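Local coordinates for probable protein phosphatase 2C 50 (Oryza sativa subsp. japonica, PDB 5ZCG), which probably removes phosphate from phosphoserine and phosphothreonine side chains of other proteins, as a magnesium-dependent phosphatase of the PP2C family, at residues Gly64-Glu67 against Val68-Cys72; Arg73-Ile76 against His77-Leu80; Glu101-Asp104 against Asp105-Lys109; Phe111-Val114 against Asp115-Ser119. The protein carries 5 engineered substitutions. All coordinates share one frame; numbering follows the deposited sequence.

How the interactions relate
All four contacts are local and each is one continuous piece of chain, so none closes a long loop; they follow in series, without nesting or crossing. Interaction 1 turns the chain from strand 53-63 into helix 67-91, and interaction 2 carries that helix on. Interactions 3 and 4 lie in turn along helix 99-118, the next helix. Across the two helices, interaction 4 meets interaction 1 through Tyr-71, Glu-117 and Val-118, and meets interaction 2 through Arg-75 and Glu-117, with Val-114 against Ile-76. Leu-80 and Phe-107 join interactions 2 and 3. Together they form a helix pair beside a beta sheet.

Interaction 1: residues Gly64-Glu67 against Val68-Cys72; sequences GGAE and VANYC
The start of helix 67-91, just after the metal-binding end of strand 53-63, is where Ala-66 and Glu-67 meet Asn-70 and Tyr-71. Ala-66 O accepts from Asn-70 N at 3.0 Å, nearly in line with its own C=O bond, and Glu-67 O takes Tyr-71 N at 2.9 Å. The Asn-70 side chain leans back over the same turn: with chi1 at -71° its CG stands beside the backbone N and comes to 3.3 Å from Ala-66 O. The amide is badly angled for a bond to that oxygen, and ND2 instead passes 4.0 Å from Ala-66 CB. One residue earlier a water bridges the two backbones, donating to Gly-65 O at 2.8 Å and accepting from Ala-69 N at 3.0 Å. Gly-64 and Gly-65 end the Asp-Gly-His-Gly-Gly sequence of PP2C phosphatases, whose Asp-61 and Gly-62 bind magnesium here. At Gly-65, phi 149°, a beta carbon would be jammed against Gly-64 O and would also strike Glu-67 OE2. Gly-64 N is hydrogen-bonded to a polar side chain of the other protein chain in the assembly. Tyr-71 touches Glu-67 O through CB, at 3.3 Å, while its ring leads off to helix 99-118, where OH meets Glu-117. Ala-69 lies against Phe-60 and Ala-19 on the two neighbouring strands.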
loop_
_atom_site.group_PDB
_atom_site.type_symbol
_atom_site.label_atom_id
_atom_site.label_comp_id
_atom_site.label_asym_id
_atom_site.label_seq_id
_atom_site.Cartn_x
_atom_site.Cartn_y
_atom_site.Cartn_z
ATOM N N GLY A 64 -6.354 2.456 -0.358
ATOM C CA GLY A 64 -6.841 3.723 0.158
ATOM C C GLY A 64 -7.083 4.780 -0.894
ATOM O O GLY A 64 -7.560 5.872 -0.562
ATOM N N GLY A 65 -6.807 4.478 -2.147
ATOM C CA GLY A 65 -6.842 5.452 -3.220
ATOM C C GLY A 65 -5.813 5.086 -4.267
ATOM O O GLY A 65 -5.021 4.159 -4.098
ATOM N N ALA A 66 -5.827 5.839 -5.364
ATOM C CA ALA A 66 -4.894 5.613 -6.460
ATOM C C ALA A 66 -3.695 6.561 -6.436
ATOM O O ALA A 66 -2.777 6.394 -7.247
ATOM C CB ALA A 66 -5.613 5.744 -7.803
ATOM N N GLU A 67 -3.648 7.516 -5.503
ATOM C CA GLU A 67 -2.714 8.628 -5.655
ATOM C C GLU A 67 -1.271 8.205 -5.404
ATOM O O GLU A 67 -0.358 8.685 -6.084
ATOM C CB GLU A 67 -3.096 9.767 -4.706
ATOM C CG GLU A 67 -4.448 10.410 -4.985
ATOM C CD GLU A 67 -5.600 9.650 -4.350
ATOM O OE1 GLU A 67 -6.739 9.783 -4.840
ATOM O OE2 GLU A 67 -5.366 8.918 -3.365
ATOM N N VAL A 68 -1.040 7.298 -4.456
ATOM C CA VAL A 68 0.333 6.874 -4.188
ATOM C C VAL A 68 0.829 5.919 -5.270
ATOM O O VAL A 68 1.991 5.985 -5.682
ATOM C CB VAL A 68 0.447 6.264 -2.778
ATOM C CG1 VAL A 68 1.855 5.726 -2.527
ATOM C CG2 VAL A 68 0.088 7.304 -1.726
ATOM N N ALA A 69 -0.039 5.041 -5.772
ATOM C CA ALA A 69 0.358 4.185 -6.889
ATOM C C ALA A 69 0.720 5.011 -8.123
ATOM O O ALA A 69 1.712 4.725 -8.807
ATOM C CB ALA A 69 -0.759 3.191 -7.211
ATOM N N ASN A 70 -0.071 6.048 -8.417
ATOM C CA ASN A 70 0.224 6.912 -9.557
ATOM C C ASN A 70 1.493 7.718 -9.326
ATOM O O ASN A 70 2.296 7.910 -10.254
ATOM C CB ASN A 70 -0.952 7.851 -9.822
ATOM C CG ASN A 70 -2.151 7.128 -10.397
ATOM O OD1 ASN A 70 -2.032 6.011 -10.896
ATOM N ND2 ASN A 70 -3.314 7.759 -10.324
ATOM N N TYR A 71 1.690 8.196 -8.096
ATOM C CA TYR A 71 2.923 8.906 -7.786
ATOM C C TYR A 71 4.131 7.998 -7.975
ATOM O O TYR A 71 5.172 8.436 -8.476
ATOM C CB TYR A 71 2.879 9.457 -6.360
ATOM C CG TYR A 71 3.996 10.436 -6.088
ATOM C CD1 TYR A 71 3.889 11.766 -6.478
ATOM C CD2 TYR A 71 5.166 10.026 -5.464
ATOM C CE1 TYR A 71 4.911 12.658 -6.246
ATOM C CE2 TYR A 71 6.201 10.918 -5.225
ATOM C CZ TYR A 71 6.062 12.231 -5.616
ATOM O OH TYR A 71 7.081 13.116 -5.387
ATOM N N CYS A 72 4.011 6.726 -7.588
ATOM C CA CYS A 72 5.114 5.794 -7.798
ATOM C C CYS A 72 5.383 5.611 -9.283
ATOM O O CYS A 72 6.535 5.693 -9.729
ATOM C CB CYS A 72 4.813 4.457 -7.131
ATOM S SG CYS A 72 4.943 4.489 -5.330
HETATM O O HOH W 1 -2.238 4.440 -3.897
#

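Interaction 2: residues Arg73-Ile76 against His77-Leu80; sequences RERI and HVVL
A single water is held by three atoms of Arg-73 and His-77: it donates to Arg-73 O at 3.1 Å, accepts from His-77 N at 2.9 Å and bonds to His-77 ND1 at the ring edge. It stands in for the missing helical bond from His-77 N to Arg-73 O; Val-78 N also lacks its bond to the turn before, and helix 67-91 is kinked here. The imidazole folds back to this water because chi1 of 72° sets CG between the backbone N and the carbonyl carbon. Arg-73 O lies near the ring plane, and Val-78 CG2 stands above one face, offset toward the rim. Regular bonding resumes at Val-79, with an almost straight Val-79 N to Arg-75 O bond, 174° at the hydrogen, and Leu-80 N to Ile-76 O at 2.8 Å. Arg-75 is bent at chi2 and chi3, and its side chain crosses that of Val-79 at about a right angle; NH2 passes 3.6 Å from Val-79 CG2, and NH1 lies 4.0 Å from Val-78 CG1. The same NH2 makes a salt bridge with Glu-117. A methionine in place of Arg-75 would probably leave the Glu-117 carboxylate without that charged mate and take the flat group off Val-79 CG2. Ile-76 and Val-79 turn to helix 99-118, against Val-114 and Cys-110, while His-77 and Leu-80 rest on Leu-56 of strand 53-63 and on Val-23 and Phe-26 of strand 18-28.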
loop_
_atom_site.group_PDB
_atom_site.type_symbol
_atom_site.label_atom_id
_atom_site.label_comp_id
_atom_site.label_asym_id
_atom_site.label_seq_id
_atom_site.Cartn_x
_atom_site.Cartn_y
_atom_site.Cartn_z
ATOM N N ARG A 73 4.313 5.408 -10.066
ATOM C CA ARG A 73 4.448 5.277 -11.514
ATOM C C ARG A 73 5.195 6.459 -12.119
ATOM O O ARG A 73 5.990 6.289 -13.049
ATOM C CB ARG A 73 3.068 5.135 -12.168
ATOM C CG ARG A 73 3.086 5.300 -13.684
ATOM C CD ARG A 73 1.684 5.445 -14.277
ATOM N NE ARG A 73 1.087 6.742 -13.977
ATOM C CZ ARG A 73 -0.201 6.931 -13.702
ATOM N NH1 ARG A 73 -1.041 5.903 -13.689
ATOM N NH2 ARG A 73 -0.648 8.152 -13.441
ATOM N N GLU A 74 4.942 7.668 -11.616
ATOM C CA GLU A 74 5.570 8.849 -12.202
ATOM C C GLU A 74 6.952 9.163 -11.635
ATOM O O GLU A 74 7.755 9.804 -12.324
ATOM C CB GLU A 74 4.667 10.077 -12.022
ATOM C CG GLU A 74 3.267 9.905 -12.600
ATOM C CD GLU A 74 3.220 10.113 -14.107
ATOM O OE1 GLU A 74 2.128 9.968 -14.697
ATOM O OE2 GLU A 74 4.274 10.422 -14.702
ATOM N N ARG A 75 7.264 8.725 -10.415
ATOM C CA ARG A 75 8.455 9.207 -9.722
ATOM C C ARG A 75 9.546 8.172 -9.493
ATOM O O ARG A 75 10.715 8.560 -9.382
ATOM C CB ARG A 75 8.072 9.805 -8.363
ATOM C CG ARG A 75 7.635 11.257 -8.439
ATOM C CD ARG A 75 8.738 12.143 -8.996
ATOM N NE ARG A 75 9.759 12.444 -8.002
ATOM C CZ ARG A 75 10.776 13.275 -8.211
ATOM N NH1 ARG A 75 10.900 13.884 -9.383
ATOM N NH2 ARG A 75 11.666 13.499 -7.253
ATOM N N ILE A 76 9.212 6.886 -9.338
ATOM C CA ILE A 76 10.243 5.935 -8.936
ATOM C C ILE A 76 11.344 5.868 -9.985
ATOM O O ILE A 76 12.532 5.861 -9.647
ATOM C CB ILE A 76 9.648 4.547 -8.658
ATOM C CG1 ILE A 76 8.982 4.530 -7.283
ATOM C CG2 ILE A 76 10.748 3.489 -8.726
ATOM C CD1 ILE A 76 8.549 3.157 -6.835
ATOM N N HIS A 77 10.977 5.817 -11.268
ATOM C CA HIS A 77 12.010 5.671 -12.289
ATOM C C HIS A 77 12.889 6.912 -12.374
ATOM O O HIS A 77 14.090 6.791 -12.632
ATOM C CB HIS A 77 11.398 5.343 -13.656
ATOM C CG HIS A 77 10.687 6.486 -14.310
ATOM N ND1 HIS A 77 9.339 6.722 -14.137
ATOM C CD2 HIS A 77 11.128 7.435 -15.169
ATOM C CE1 HIS A 77 8.983 7.778 -14.847
ATOM N NE2 HIS A 77 10.051 8.230 -15.481
ATOM N N VAL A 78 12.328 8.095 -12.109
ATOM C CA VAL A 78 13.113 9.327 -12.139
ATOM C C VAL A 78 14.096 9.361 -10.972
ATOM O O VAL A 78 15.296 9.638 -11.146
ATOM C CB VAL A 78 12.178 10.551 -12.104
ATOM C CG1 VAL A 78 12.989 11.860 -12.110
ATOM C CG2 VAL A 78 11.177 10.509 -13.253
ATOM N N VAL A 79 13.602 9.054 -9.768
ATOM C CA VAL A 79 14.463 9.045 -8.590
ATOM C C VAL A 79 15.544 7.982 -8.733
ATOM O O VAL A 79 16.715 8.218 -8.409
ATOM C CB VAL A 79 13.630 8.851 -7.308
ATOM C CG1 VAL A 79 14.535 8.658 -6.098
ATOM C CG2 VAL A 79 12.715 10.046 -7.090
ATOM N N LEU A 80 15.180 6.804 -9.252
ATOM C CA LEU A 80 16.161 5.741 -9.423
ATOM C C LEU A 80 17.210 6.116 -10.463
ATOM O O LEU A 80 18.397 5.827 -10.276
ATOM C CB LEU A 80 15.474 4.440 -9.813
ATOM C CG LEU A 80 16.415 3.237 -9.897
ATOM C CD1 LEU A 80 17.054 2.970 -8.549
ATOM C CD2 LEU A 80 15.668 2.015 -10.374
HETATM O O HOH W 2 8.393 4.708 -11.904
#

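Interaction 3: residues Glu101-Asp104 against Asp105-Lys109; sequences EHWD and DVFTK
Trp-103 and Phe-107, one turn apart, lie side by side and point the same way, with Trp-103 CE3 3.8 Å from Phe-107 CE2. Val-106 joins them, its CG1 4.1 Å from the same indole atom. Its chi1 of 69° tucks CG1 between the backbone N and the carbonyl carbon, which presses the methyl to 3.2 Å from Trp-103 O. That oxygen also lies at the edge of the Phe-107 ring and accepts Phe-107 N. On the next peptide, Asp-104 O is gripped twice by Thr-108: by OG1 at 2.8 Å and by N at 2.9 Å, from opposite faces of the carbonyl plane. The hydroxyl reaches it because OG1 stands beside the backbone N, chi1 -69°, and it sits 37° out of that plane.

These turns belong to helix 99-118, which with helix 67-91 packs on a beta sheet in the alpha-beta-beta-alpha sandwich of PP2C phosphatases. Phe-107 faces Val-157 and Ala-159 of strand 155-161 and Leu-80 of the partner helix, while Val-106 packs on Ala-83 and Leu-87. The indole is fixed in rotation from farther out, where NE1 bonds to Leu-33 O. Thr-108 OG1 has a second partner in Lys-229 NZ, and Asp-104 OD1 pairs with Lys-100. Away from the sheet, the Lys-109 ammonium bends back to Asp-105, with NZ 3.6 Å from OD1 in a salt bridge.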
loop_
_atom_site.group_PDB
_atom_site.type_symbol
_atom_site.label_atom_id
_atom_site.label_comp_id
_atom_site.label_asym_id
_atom_site.label_seq_id
_atom_site.Cartn_x
_atom_site.Cartn_y
_atom_site.Cartn_z
ATOM N N GLU A 101 25.470 -5.003 -1.605
ATOM C CA GLU A 101 25.178 -3.986 -0.603
ATOM C C GLU A 101 24.817 -2.664 -1.261
ATOM O O GLU A 101 23.909 -1.965 -0.805
ATOM C CB GLU A 101 26.376 -3.815 0.332
ATOM C CG GLU A 101 26.405 -4.788 1.502
ATOM C CD GLU A 101 27.684 -4.684 2.318
ATOM O OE1 GLU A 101 28.242 -3.568 2.421
ATOM O OE2 GLU A 101 28.132 -5.719 2.854
ATOM N N HIS A 102 25.500 -2.309 -2.350
ATOM C CA HIS A 102 25.198 -1.048 -3.013
ATOM C C HIS A 102 23.901 -1.111 -3.807
ATOM O O HIS A 102 23.192 -0.104 -3.894
ATOM C CB HIS A 102 26.371 -0.625 -3.891
ATOM C CG HIS A 102 27.471 0.029 -3.120
ATOM N ND1 HIS A 102 27.698 1.388 -3.151
ATOM C CD2 HIS A 102 28.382 -0.485 -2.260
ATOM C CE1 HIS A 102 28.719 1.680 -2.365
ATOM N NE2 HIS A 102 29.155 0.561 -1.815
ATOM N N TRP A 103 23.569 -2.264 -4.393
ATOM C CA TRP A 103 22.246 -2.405 -4.997
ATOM C C TRP A 103 21.165 -2.219 -3.941
ATOM O O TRP A 103 20.196 -1.465 -4.141
ATOM C CB TRP A 103 22.110 -3.774 -5.664
ATOM C CG TRP A 103 22.686 -3.852 -7.049
ATOM C CD1 TRP A 103 23.709 -4.654 -7.469
ATOM C CD2 TRP A 103 22.258 -3.111 -8.200
ATOM N NE1 TRP A 103 23.947 -4.457 -8.811
ATOM C CE2 TRP A 103 23.072 -3.513 -9.282
ATOM C CE3 TRP A 103 21.268 -2.147 -8.422
ATOM C CZ2 TRP A 103 22.922 -2.986 -10.566
ATOM C CZ3 TRP A 103 21.127 -1.620 -9.697
ATOM C CH2 TRP A 103 21.949 -2.042 -10.751
ATOM N N ASP A 104 21.344 -2.880 -2.786
ATOM C CA ASP A 104 20.426 -2.720 -1.665
ATOM C C ASP A 104 20.303 -1.260 -1.267
ATOM O O ASP A 104 19.194 -0.760 -1.060
ATOM C CB ASP A 104 20.903 -3.535 -0.461
ATOM C CG ASP A 104 20.835 -5.025 -0.693
ATOM O OD1 ASP A 104 20.217 -5.451 -1.692
ATOM O OD2 ASP A 104 21.403 -5.772 0.131
ATOM N N ASP A 105 21.434 -0.556 -1.170
ATOM C CA ASP A 105 21.407 0.812 -0.674
ATOM C C ASP A 105 20.760 1.760 -1.674
ATOM O O ASP A 105 19.975 2.629 -1.286
ATOM C CB ASP A 105 22.823 1.278 -0.335
ATOM C CG ASP A 105 22.853 2.686 0.218
ATOM O OD1 ASP A 105 22.332 2.895 1.330
ATOM O OD2 ASP A 105 23.392 3.584 -0.460
ATOM N N VAL A 106 21.071 1.617 -2.963
ATOM C CA VAL A 106 20.501 2.538 -3.938
ATOM C C VAL A 106 18.991 2.325 -4.049
ATOM O O VAL A 106 18.216 3.292 -4.078
ATOM C CB VAL A 106 21.224 2.418 -5.298
ATOM C CG1 VAL A 106 20.943 1.088 -5.984
ATOM C CG2 VAL A 106 20.840 3.577 -6.209
ATOM N N PHE A 107 18.534 1.067 -4.016
ATOM C CA PHE A 107 17.089 0.851 -4.084
ATOM C C PHE A 107 16.399 1.266 -2.786
ATOM O O PHE A 107 15.304 1.846 -2.817
ATOM C CB PHE A 107 16.788 -0.607 -4.421
ATOM C CG PHE A 107 16.684 -0.875 -5.895
ATOM C CD1 PHE A 107 15.652 -0.325 -6.642
ATOM C CD2 PHE A 107 17.612 -1.671 -6.532
ATOM C CE1 PHE A 107 15.556 -0.567 -7.991
ATOM C CE2 PHE A 107 17.521 -1.914 -7.888
ATOM C CZ PHE A 107 16.490 -1.361 -8.617
ATOM N N THR A 108 17.027 0.999 -1.637
ATOM C CA THR A 108 16.452 1.404 -0.359
ATOM C C THR A 108 16.306 2.917 -0.285
ATOM O O THR A 108 15.256 3.431 0.123
ATOM C CB THR A 108 17.323 0.887 0.789
ATOM O OG1 THR A 108 17.214 -0.539 0.868
ATOM C CG2 THR A 108 16.897 1.502 2.119
ATOM N N LYS A 109 17.353 3.647 -0.692
ATOM C CA LYS A 109 17.313 5.104 -0.661
ATOM C C LYS A 109 16.306 5.658 -1.660
ATOM O O LYS A 109 15.617 6.638 -1.365
ATOM C CB LYS A 109 18.708 5.673 -0.939
ATOM C CG LYS A 109 19.551 5.939 0.309
ATOM C CD LYS A 109 19.717 4.683 1.154
ATOM C CE LYS A 109 19.977 5.008 2.616
ATOM N NZ LYS A 109 19.650 3.849 3.497
#

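Interaction 4: residues Phe111-Val114 against Asp115-Ser119; sequences FQRV and DDEVS
Val-114 and Val-118 meet on the closely packed side of this helix end, while Gln-112, Arg-113 and Asp-116 form a looser polar side bridged partly by water. Val-118 N bonds to Val-114 O, and Val-118 CG2 presses on the same oxygen at 3.4 Å. Glu-117 CG is tighter still, 3.2 Å from Arg-113 O, which also takes Glu-117 N. Beyond CG the glutamate is extended and crosses the Arg-113 chain at a slant, with OE1 3.8 Å from Arg-113 CG; the charged groups of the two stay apart, and the buried carboxylate bonds to Tyr-71 OH and forms a salt bridge with Arg-75.

On the other side, Asp-116 has its CG beside the backbone N, chi1 -77°, which puts this carboxylate carbon 3.3 Å from Gln-112 O. Gln-112 NE2 reaches Asp-116 OD1 at 3.2 Å in a weak, bent bond, 133° at the hydrogen, with the amide and carboxylate planes 37° apart. A water in the plane of the exposed Arg-113 guanidinium accepts from NE at 3.0 Å and donates to Asp-116 OD2 at 2.8 Å, linking two opposite charges that do not touch. A leucine in place of Asp-116 would probably leave the Gln-112 amide and this water without their acceptor and set the Arg-113 end freer to turn. Asp-115 meanwhile pairs with Lys-223 and Gly-218 N. Valines and two buried, paired carboxylates thus face the fold, with Gln-112, Arg-113 and Asp-116 on the more open side, in the outer helix layer of the alpha-beta-beta-alpha PP2C sandwich.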
loop_
_atom_site.group_PDB
_atom_site.type_symbol
_atom_site.label_atom_id
_atom_site.label_comp_id
_atom_site.label_asym_id
_atom_site.label_seq_id
_atom_site.Cartn_x
_atom_site.Cartn_y
_atom_site.Cartn_z
ATOM N N PHE A 111 13.479 4.137 -2.751
ATOM C CA PHE A 111 12.142 3.884 -2.216
ATOM C C PHE A 111 11.849 4.786 -1.021
ATOM O O PHE A 111 10.733 5.307 -0.880
ATOM C CB PHE A 111 11.998 2.410 -1.830
ATOM C CG PHE A 111 11.619 1.503 -2.982
ATOM C CD1 PHE A 111 12.173 1.681 -4.242
ATOM C CD2 PHE A 111 10.714 0.468 -2.797
ATOM C CE1 PHE A 111 11.826 0.848 -5.300
ATOM C CE2 PHE A 111 10.363 -0.372 -3.850
ATOM C CZ PHE A 111 10.919 -0.182 -5.101
ATOM N N GLN A 112 12.848 4.991 -0.153
ATOM C CA GLN A 112 12.668 5.861 1.002
ATOM C C GLN A 112 12.443 7.302 0.575
ATOM O O GLN A 112 11.666 8.025 1.204
ATOM C CB GLN A 112 13.884 5.762 1.925
ATOM C CG GLN A 112 13.779 6.584 3.203
ATOM C CD GLN A 112 12.658 6.108 4.110
ATOM O OE1 GLN A 112 12.718 5.011 4.668
ATOM N NE2 GLN A 112 11.624 6.933 4.259
ATOM N N ARG A 113 13.123 7.743 -0.485
ATOM C CA ARG A 113 12.950 9.109 -0.962
ATOM C C ARG A 113 11.557 9.313 -1.533
ATOM O O ARG A 113 10.913 10.338 -1.274
ATOM C CB ARG A 113 14.018 9.438 -2.005
ATOM C CG ARG A 113 13.741 10.697 -2.815
ATOM C CD ARG A 113 14.113 11.957 -2.046
ATOM N NE ARG A 113 15.363 11.802 -1.302
ATOM C CZ ARG A 113 16.574 11.876 -1.846
ATOM N NH1 ARG A 113 16.711 12.105 -3.146
ATOM N NH2 ARG A 113 17.653 11.719 -1.090
ATOM N N VAL A 114 11.069 8.346 -2.310
ATOM C CA VAL A 114 9.697 8.446 -2.803
ATOM C C VAL A 114 8.711 8.445 -1.636
ATOM O O VAL A 114 7.754 9.231 -1.614
ATOM C CB VAL A 114 9.399 7.320 -3.809
ATOM C CG1 VAL A 114 7.908 7.269 -4.126
ATOM C CG2 VAL A 114 10.207 7.532 -5.079
ATOM N N ASP A 115 8.943 7.591 -0.635
ATOM C CA ASP A 115 8.073 7.576 0.540
ATOM C C ASP A 115 8.068 8.934 1.239
ATOM O O ASP A 115 7.007 9.459 1.596
ATOM C CB ASP A 115 8.516 6.471 1.502
ATOM C CG ASP A 115 7.548 6.272 2.663
ATOM O OD1 ASP A 115 6.445 5.719 2.444
ATOM O OD2 ASP A 115 7.889 6.663 3.802
ATOM N N ASP A 116 9.256 9.527 1.421
ATOM C CA ASP A 116 9.366 10.828 2.078
ATOM C C ASP A 116 8.671 11.916 1.271
ATOM O O ASP A 116 8.098 12.853 1.841
ATOM C CB ASP A 116 10.838 11.191 2.285
ATOM C CG ASP A 116 11.475 10.439 3.439
ATOM O OD1 ASP A 116 10.739 9.974 4.336
ATOM O OD2 ASP A 116 12.719 10.320 3.451
ATOM N N GLU A 117 8.726 11.821 -0.060
ATOM C CA GLU A 117 7.999 12.774 -0.888
ATOM C C GLU A 117 6.497 12.604 -0.715
ATOM O O GLU A 117 5.757 13.593 -0.643
ATOM C CB GLU A 117 8.395 12.608 -2.353
ATOM C CG GLU A 117 9.813 13.058 -2.658
ATOM C CD GLU A 117 10.179 12.875 -4.123
ATOM O OE1 GLU A 117 11.335 13.180 -4.485
ATOM O OE2 GLU A 117 9.312 12.425 -4.908
ATOM N N VAL A 118 6.031 11.354 -0.645
ATOM C CA VAL A 118 4.602 11.100 -0.486
ATOM C C VAL A 118 4.110 11.663 0.838
ATOM O O VAL A 118 3.072 12.333 0.896
ATOM C CB VAL A 118 4.306 9.592 -0.609
ATOM C CG1 VAL A 118 2.966 9.264 0.018
ATOM C CG2 VAL A 118 4.337 9.170 -2.063
ATOM N N SER A 119 4.867 11.441 1.913
ATOM C CA SER A 119 4.451 11.871 3.245
ATOM C C SER A 119 4.784 13.327 3.541
ATOM O O SER A 119 4.498 13.794 4.649
ATOM C CB SER A 119 5.089 10.980 4.313
ATOM O OG SER A 119 6.503 11.023 4.245
HETATM O O HOH W 3 14.522 11.063 1.488
#